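Local coordinates for probable membrane transporter protein MamO (Magnetospirillum magneticum, PDB 5HMA) that promotes magnetite nucleation in magnetosomes and activation of the MamE protease, its protease-like domain binding transition metal ions although it is probably not itself a protease, at residues Leu136-Gly150 / Asn163-Thr177. Numbering follows the deposited sequence.
Sequences LLRSDAVYSWEQTGG and NIAATGPTGKVEGFT
L137 and T177 form an antiparallel hydrogen-bonded pair, L137 N to T177 O at 2.9 Å and back from T177 N to L137 O, and R138 with F176 is the non-hydrogen-bonded pair beside it. Here R138 shows how one long side chain can serve both apolar packing and charge pairing. Its CG rides over a face of the F176 ring, 4.1 Å from the centroid, and the guanidinium follows, with F176 CZ against one of its faces and the two planes only 16° apart. A bend at chi3 (70°) turns the chain so that NH1 reaches E174 OE1 at 3.0 Å, a salt bridge with carboxylate and guanidinium planes nearly perpendicular. Shortened to an alanine, this residue would probably leave the E174 carboxylate without the charge it pairs with here and uncover the face of F176 that CG lies over. At the end of the type I turn from S139 to V142, V142 sets its CB against G175 CA (3.6 Å), where any side chain would clash, while CG2 lies on the amide of N163. T148 OG1 accepts a hydrogen bond from A165 N at 2.9 Å, and N163 bonds through its backbone to G149 N and G150 O. T177 OG1 donates to N163 OD1 at 2.6 Å, tying the two strands of the hairpin. The segments thus join strands 131-139, 159-167 and 173-179 of the second sheet of this trypsin-like domain; strand 100-106 packs on V142 and N163, and strand 124-128 on L136 and I164.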
loop_
_atom_site.group_PDB
_atom_site.type_symbol
_atom_site.label_atom_id
_atom_site.label_comp_id
_atom_site.label_asym_id
_atom_site.label_seq_id
_atom_site.Cartn_x
_atom_site.Cartn_y
_atom_site.Cartn_z
ATOM N N LEU A 136 12.616 3.677 7.660
ATOM C CA LEU A 136 11.415 2.860 7.552
ATOM C C LEU A 136 11.043 2.252 8.902
ATOM O O LEU A 136 11.876 2.166 9.808
ATOM C CB LEU A 136 11.620 1.744 6.530
ATOM C CG LEU A 136 11.944 2.202 5.113
ATOM C CD1 LEU A 136 12.439 1.035 4.298
ATOM C CD2 LEU A 136 10.706 2.794 4.481
ATOM N N LEU A 137 9.792 1.828 9.024
ATOM C CA LEU A 137 9.377 0.979 10.135
ATOM C C LEU A 137 9.662 -0.485 9.825
ATOM O O LEU A 137 9.744 -0.881 8.658
ATOM C CB LEU A 137 7.888 1.144 10.408
ATOM C CG LEU A 137 7.353 2.568 10.548
ATOM C CD1 LEU A 137 5.831 2.536 10.612
ATOM C CD2 LEU A 137 7.941 3.231 11.789
ATOM N N ARG A 138 9.800 -1.293 10.867
ATOM C CA ARG A 138 9.735 -2.744 10.699
ATOM C C ARG A 138 8.658 -3.334 11.581
ATOM O O ARG A 138 8.516 -2.957 12.745
ATOM C CB ARG A 138 11.066 -3.393 11.027
ATOM C CG ARG A 138 12.121 -3.046 10.027
ATOM C CD ARG A 138 13.331 -3.889 10.248
ATOM N NE ARG A 138 13.097 -5.279 9.884
ATOM C CZ ARG A 138 14.071 -6.175 9.808
ATOM N NH1 ARG A 138 13.808 -7.430 9.473
ATOM N NH2 ARG A 138 15.313 -5.799 10.071
ATOM N N SER A 139 7.898 -4.262 11.023
ATOM C CA SER A 139 6.904 -4.984 11.800
ATOM C C SER A 139 6.721 -6.389 11.243
ATOM O O SER A 139 6.928 -6.641 10.052
ATOM C CB SER A 139 5.566 -4.246 11.794
ATOM O OG SER A 139 4.795 -4.674 10.693
ATOM N N ASP A 140 6.317 -7.301 12.113
ATOM C CA ASP A 140 6.050 -8.667 11.695
ATOM C C ASP A 140 4.613 -8.836 11.191
ATOM O O ASP A 140 4.143 -9.961 11.035
ATOM C CB ASP A 140 6.339 -9.642 12.847
ATOM C CG ASP A 140 5.854 -9.124 14.194
ATOM O OD1 ASP A 140 4.830 -8.416 14.236
ATOM O OD2 ASP A 140 6.497 -9.426 15.220
ATOM N N ALA A 141 3.916 -7.729 10.933
ATOM C CA ALA A 141 2.556 -7.812 10.377
ATOM C C ALA A 141 2.598 -8.108 8.879
ATOM O O ALA A 141 1.617 -8.561 8.296
ATOM C CB ALA A 141 1.773 -6.525 10.629
ATOM N N VAL A 142 3.739 -7.827 8.264
ATOM C CA VAL A 142 3.948 -8.095 6.844
ATOM C C VAL A 142 4.601 -9.466 6.670
ATOM O O VAL A 142 5.758 -9.663 7.043
ATOM C CB VAL A 142 4.789 -6.986 6.215
ATOM C CG1 VAL A 142 5.168 -7.331 4.777
ATOM C CG2 VAL A 142 4.045 -5.643 6.319
ATOM N N TYR A 143 3.847 -10.418 6.124
ATOM C CA TYR A 143 4.319 -11.799 6.005
ATOM C C TYR A 143 4.354 -12.288 4.547
ATOM O O TYR A 143 4.947 -13.326 4.254
ATOM C CB TYR A 143 3.435 -12.737 6.848
ATOM C CG TYR A 143 2.052 -12.961 6.262
ATOM C CD1 TYR A 143 1.047 -12.002 6.395
ATOM C CD2 TYR A 143 1.751 -14.130 5.566
ATOM C CE1 TYR A 143 -0.217 -12.198 5.841
ATOM C CE2 TYR A 143 0.492 -14.338 5.015
ATOM C CZ TYR A 143 -0.488 -13.373 5.151
ATOM O OH TYR A 143 -1.736 -13.589 4.595
ATOM N N SER A 144 3.713 -11.552 3.638
ATOM C CA SER A 144 3.576 -12.016 2.256
ATOM C C SER A 144 3.919 -10.942 1.232
ATOM O O SER A 144 3.587 -9.778 1.411
ATOM C CB SER A 144 2.149 -12.518 1.996
ATOM O OG SER A 144 1.905 -12.717 0.603
ATOM N N TRP A 145 4.566 -11.353 0.145
ATOM C CA TRP A 145 4.837 -10.465 -0.972
ATOM C C TRP A 145 3.563 -9.771 -1.475
ATOM O O TRP A 145 3.619 -8.653 -1.985
ATOM C CB TRP A 145 5.507 -11.242 -2.113
ATOM C CG TRP A 145 4.632 -12.260 -2.747
ATOM C CD1 TRP A 145 4.467 -13.554 -2.358
ATOM C CD2 TRP A 145 3.801 -12.077 -3.905
ATOM N NE1 TRP A 145 3.586 -14.190 -3.199
ATOM C CE2 TRP A 145 3.165 -13.309 -4.159
ATOM C CE3 TRP A 145 3.537 -10.993 -4.751
ATOM C CZ2 TRP A 145 2.277 -13.486 -5.220
ATOM C CZ3 TRP A 145 2.656 -11.171 -5.803
ATOM C CH2 TRP A 145 2.035 -12.408 -6.028
ATOM N N GLU A 146 2.411 -10.407 -1.294
ATOM C CA GLU A 146 1.154 -9.833 -1.769
ATOM C C GLU A 146 0.708 -8.619 -0.967
ATOM O O GLU A 146 -0.131 -7.844 -1.425
ATOM C CB GLU A 146 0.062 -10.898 -1.762
ATOM C CG GLU A 146 0.499 -12.144 -2.502
ATOM C CD GLU A 146 -0.642 -13.079 -2.798
ATOM O OE1 GLU A 146 -1.141 -13.060 -3.953
ATOM O OE2 GLU A 146 -1.031 -13.829 -1.870
ATOM N N GLN A 147 1.274 -8.438 0.221
ATOM C CA GLN A 147 0.913 -7.293 1.066
ATOM C C GLN A 147 1.671 -6.047 0.648
ATOM O O GLN A 147 1.377 -4.939 1.100
ATOM C CB GLN A 147 1.194 -7.589 2.541
ATOM C CG GLN A 147 0.258 -8.591 3.176
ATOM C CD GLN A 147 0.757 -9.027 4.536
ATOM O OE1 GLN A 147 1.858 -9.569 4.648
ATOM N NE2 GLN A 147 -0.038 -8.780 5.582
ATOM N N THR A 148 2.667 -6.233 -0.207
ATOM C CA THR A 148 3.496 -5.116 -0.640
ATOM C C THR A 148 2.629 -4.059 -1.306
ATOM O O THR A 148 1.779 -4.388 -2.132
ATOM C CB THR A 148 4.606 -5.605 -1.588
ATOM O OG1 THR A 148 5.572 -6.337 -0.826
ATOM C CG2 THR A 148 5.278 -4.453 -2.285
ATOM N N GLY A 149 2.819 -2.795 -0.920
ATOM C CA GLY A 149 2.043 -1.708 -1.495
ATOM C C GLY A 149 0.741 -1.427 -0.747
ATOM O O GLY A 149 0.125 -0.377 -0.936
ATOM N N GLY A 150 0.314 -2.364 0.100
ATOM C CA GLY A 150 -0.874 -2.163 0.918
ATOM C C GLY A 150 -0.632 -1.347 2.190
ATOM O O GLY A 150 0.515 -1.058 2.562
ATOM N N ASN A 163 3.292 -0.701 3.074
ATOM C CA ASN A 163 4.167 -1.818 3.376
ATOM C C ASN A 163 5.023 -2.273 2.204
ATOM O O ASN A 163 4.651 -2.108 1.042
ATOM C CB ASN A 163 3.324 -2.974 3.901
ATOM C CG ASN A 163 2.680 -2.632 5.228
ATOM O OD1 ASN A 163 3.339 -2.070 6.115
ATOM N ND2 ASN A 163 1.393 -2.937 5.370
ATOM N N ILE A 164 6.190 -2.816 2.543
ATOM C CA ILE A 164 7.119 -3.420 1.597
ATOM C C ILE A 164 7.583 -4.741 2.185
ATOM O O ILE A 164 8.206 -4.759 3.255
ATOM C CB ILE A 164 8.329 -2.525 1.318
ATOM C CG1 ILE A 164 7.892 -1.146 0.797
ATOM C CG2 ILE A 164 9.303 -3.235 0.358
ATOM C CD1 ILE A 164 9.062 -0.187 0.530
ATOM N N ALA A 165 7.277 -5.843 1.506
ATOM C CA ALA A 165 7.829 -7.137 1.909
ATOM C C ALA A 165 9.227 -7.286 1.350
ATOM O O ALA A 165 9.426 -7.159 0.144
ATOM C CB ALA A 165 6.947 -8.276 1.433
ATOM N N ALA A 166 10.202 -7.545 2.213
ATOM C CA ALA A 166 11.560 -7.769 1.731
ATOM C C ALA A 166 12.016 -9.165 2.110
ATOM O O ALA A 166 11.444 -9.793 2.996
ATOM C CB ALA A 166 12.513 -6.727 2.280
ATOM N N THR A 167 13.038 -9.648 1.416
ATOM C CA THR A 167 13.624 -10.957 1.668
ATOM C C THR A 167 14.874 -10.806 2.523
ATOM O O THR A 167 15.715 -9.969 2.225
ATOM C CB THR A 167 14.002 -11.660 0.352
ATOM O OG1 THR A 167 12.821 -11.919 -0.414
ATOM C CG2 THR A 167 14.687 -12.969 0.627
ATOM N N GLY A 168 14.990 -11.603 3.585
ATOM C CA GLY A 168 16.204 -11.635 4.381
ATOM C C GLY A 168 17.304 -12.394 3.662
ATOM O O GLY A 168 17.103 -12.873 2.551
ATOM N N PRO A 169 18.483 -12.513 4.288
ATOM C CA PRO A 169 19.609 -13.257 3.690
ATOM C C PRO A 169 19.340 -14.764 3.549
ATOM O O PRO A 169 20.104 -15.489 2.907
ATOM C CB PRO A 169 20.765 -13.015 4.678
ATOM C CG PRO A 169 20.345 -11.849 5.517
ATOM C CD PRO A 169 18.839 -11.887 5.571
ATOM N N THR A 170 18.239 -15.204 4.146
ATOM C CA THR A 170 17.938 -16.610 4.351
ATOM C C THR A 170 16.570 -16.912 3.718
ATOM O O THR A 170 16.109 -18.056 3.654
ATOM C CB THR A 170 18.007 -16.920 5.870
ATOM O OG1 THR A 170 19.375 -17.146 6.231
ATOM C CG2 THR A 170 17.217 -18.128 6.265
ATOM N N GLY A 171 15.947 -15.863 3.197
ATOM C CA GLY A 171 14.731 -16.017 2.425
ATOM C C GLY A 171 13.492 -15.714 3.225
ATOM O O GLY A 171 12.396 -15.600 2.672
ATOM N N LYS A 172 13.672 -15.597 4.537
ATOM C CA LYS A 172 12.581 -15.237 5.434
ATOM C C LYS A 172 12.003 -13.892 5.007
ATOM O O LYS A 172 12.741 -12.937 4.770
ATOM C CB LYS A 172 13.063 -15.179 6.891
ATOM C CG LYS A 172 13.051 -16.524 7.645
ATOM C CD LYS A 172 13.915 -17.593 6.976
ATOM C CE LYS A 172 14.016 -18.848 7.832
ATOM N NZ LYS A 172 14.862 -19.932 7.224
ATOM N N VAL A 173 10.685 -13.832 4.879
ATOM C CA VAL A 173 10.015 -12.579 4.587
ATOM C C VAL A 173 10.103 -11.621 5.783
ATOM O O VAL A 173 9.713 -11.962 6.899
ATOM C CB VAL A 173 8.551 -12.829 4.189
ATOM C CG1 VAL A 173 7.849 -11.509 3.852
ATOM C CG2 VAL A 173 8.484 -13.818 3.020
ATOM N N GLU A 174 10.623 -10.424 5.533
ATOM C CA GLU A 174 10.731 -9.387 6.548
ATOM C C GLU A 174 9.819 -8.230 6.184
ATOM O O GLU A 174 9.712 -7.864 5.011
ATOM C CB GLU A 174 12.179 -8.895 6.675
ATOM C CG GLU A 174 13.200 -9.974 7.018
ATOM C CD GLU A 174 12.957 -10.612 8.382
ATOM O OE1 GLU A 174 12.297 -9.976 9.238
ATOM O OE2 GLU A 174 13.425 -11.752 8.597
ATOM N N GLY A 175 9.171 -7.638 7.184
ATOM C CA GLY A 175 8.243 -6.551 6.926
ATOM C C GLY A 175 8.796 -5.147 7.117
ATOM O O GLY A 175 9.323 -4.806 8.178
ATOM N N PHE A 176 8.676 -4.323 6.082
ATOM C CA PHE A 176 9.050 -2.918 6.179
ATOM C C PHE A 176 7.844 -2.040 5.907
ATOM O O PHE A 176 6.854 -2.498 5.325
ATOM C CB PHE A 176 10.180 -2.603 5.207
ATOM C CG PHE A 176 11.481 -3.205 5.613
ATOM C CD1 PHE A 176 11.733 -4.553 5.392
ATOM C CD2 PHE A 176 12.443 -2.439 6.258
ATOM C CE1 PHE A 176 12.929 -5.127 5.792
ATOM C CE2 PHE A 176 13.660 -3.008 6.656
ATOM C CZ PHE A 176 13.897 -4.352 6.424
ATOM N N THR A 177 7.913 -0.782 6.337
ATOM C CA THR A 177 6.813 0.151 6.112
ATOM C C THR A 177 7.310 1.578 5.927
ATOM O O THR A 177 8.046 2.099 6.776
ATOM C CB THR A 177 5.794 0.156 7.286
ATOM O OG1 THR A 177 5.278 -1.164 7.502
ATOM C CG2 THR A 177 4.643 1.101 6.960
HETATM O O HOH W 1 6.278 -3.545 8.553
HETATM O O HOH W 2 0.098 -4.429 3.417
#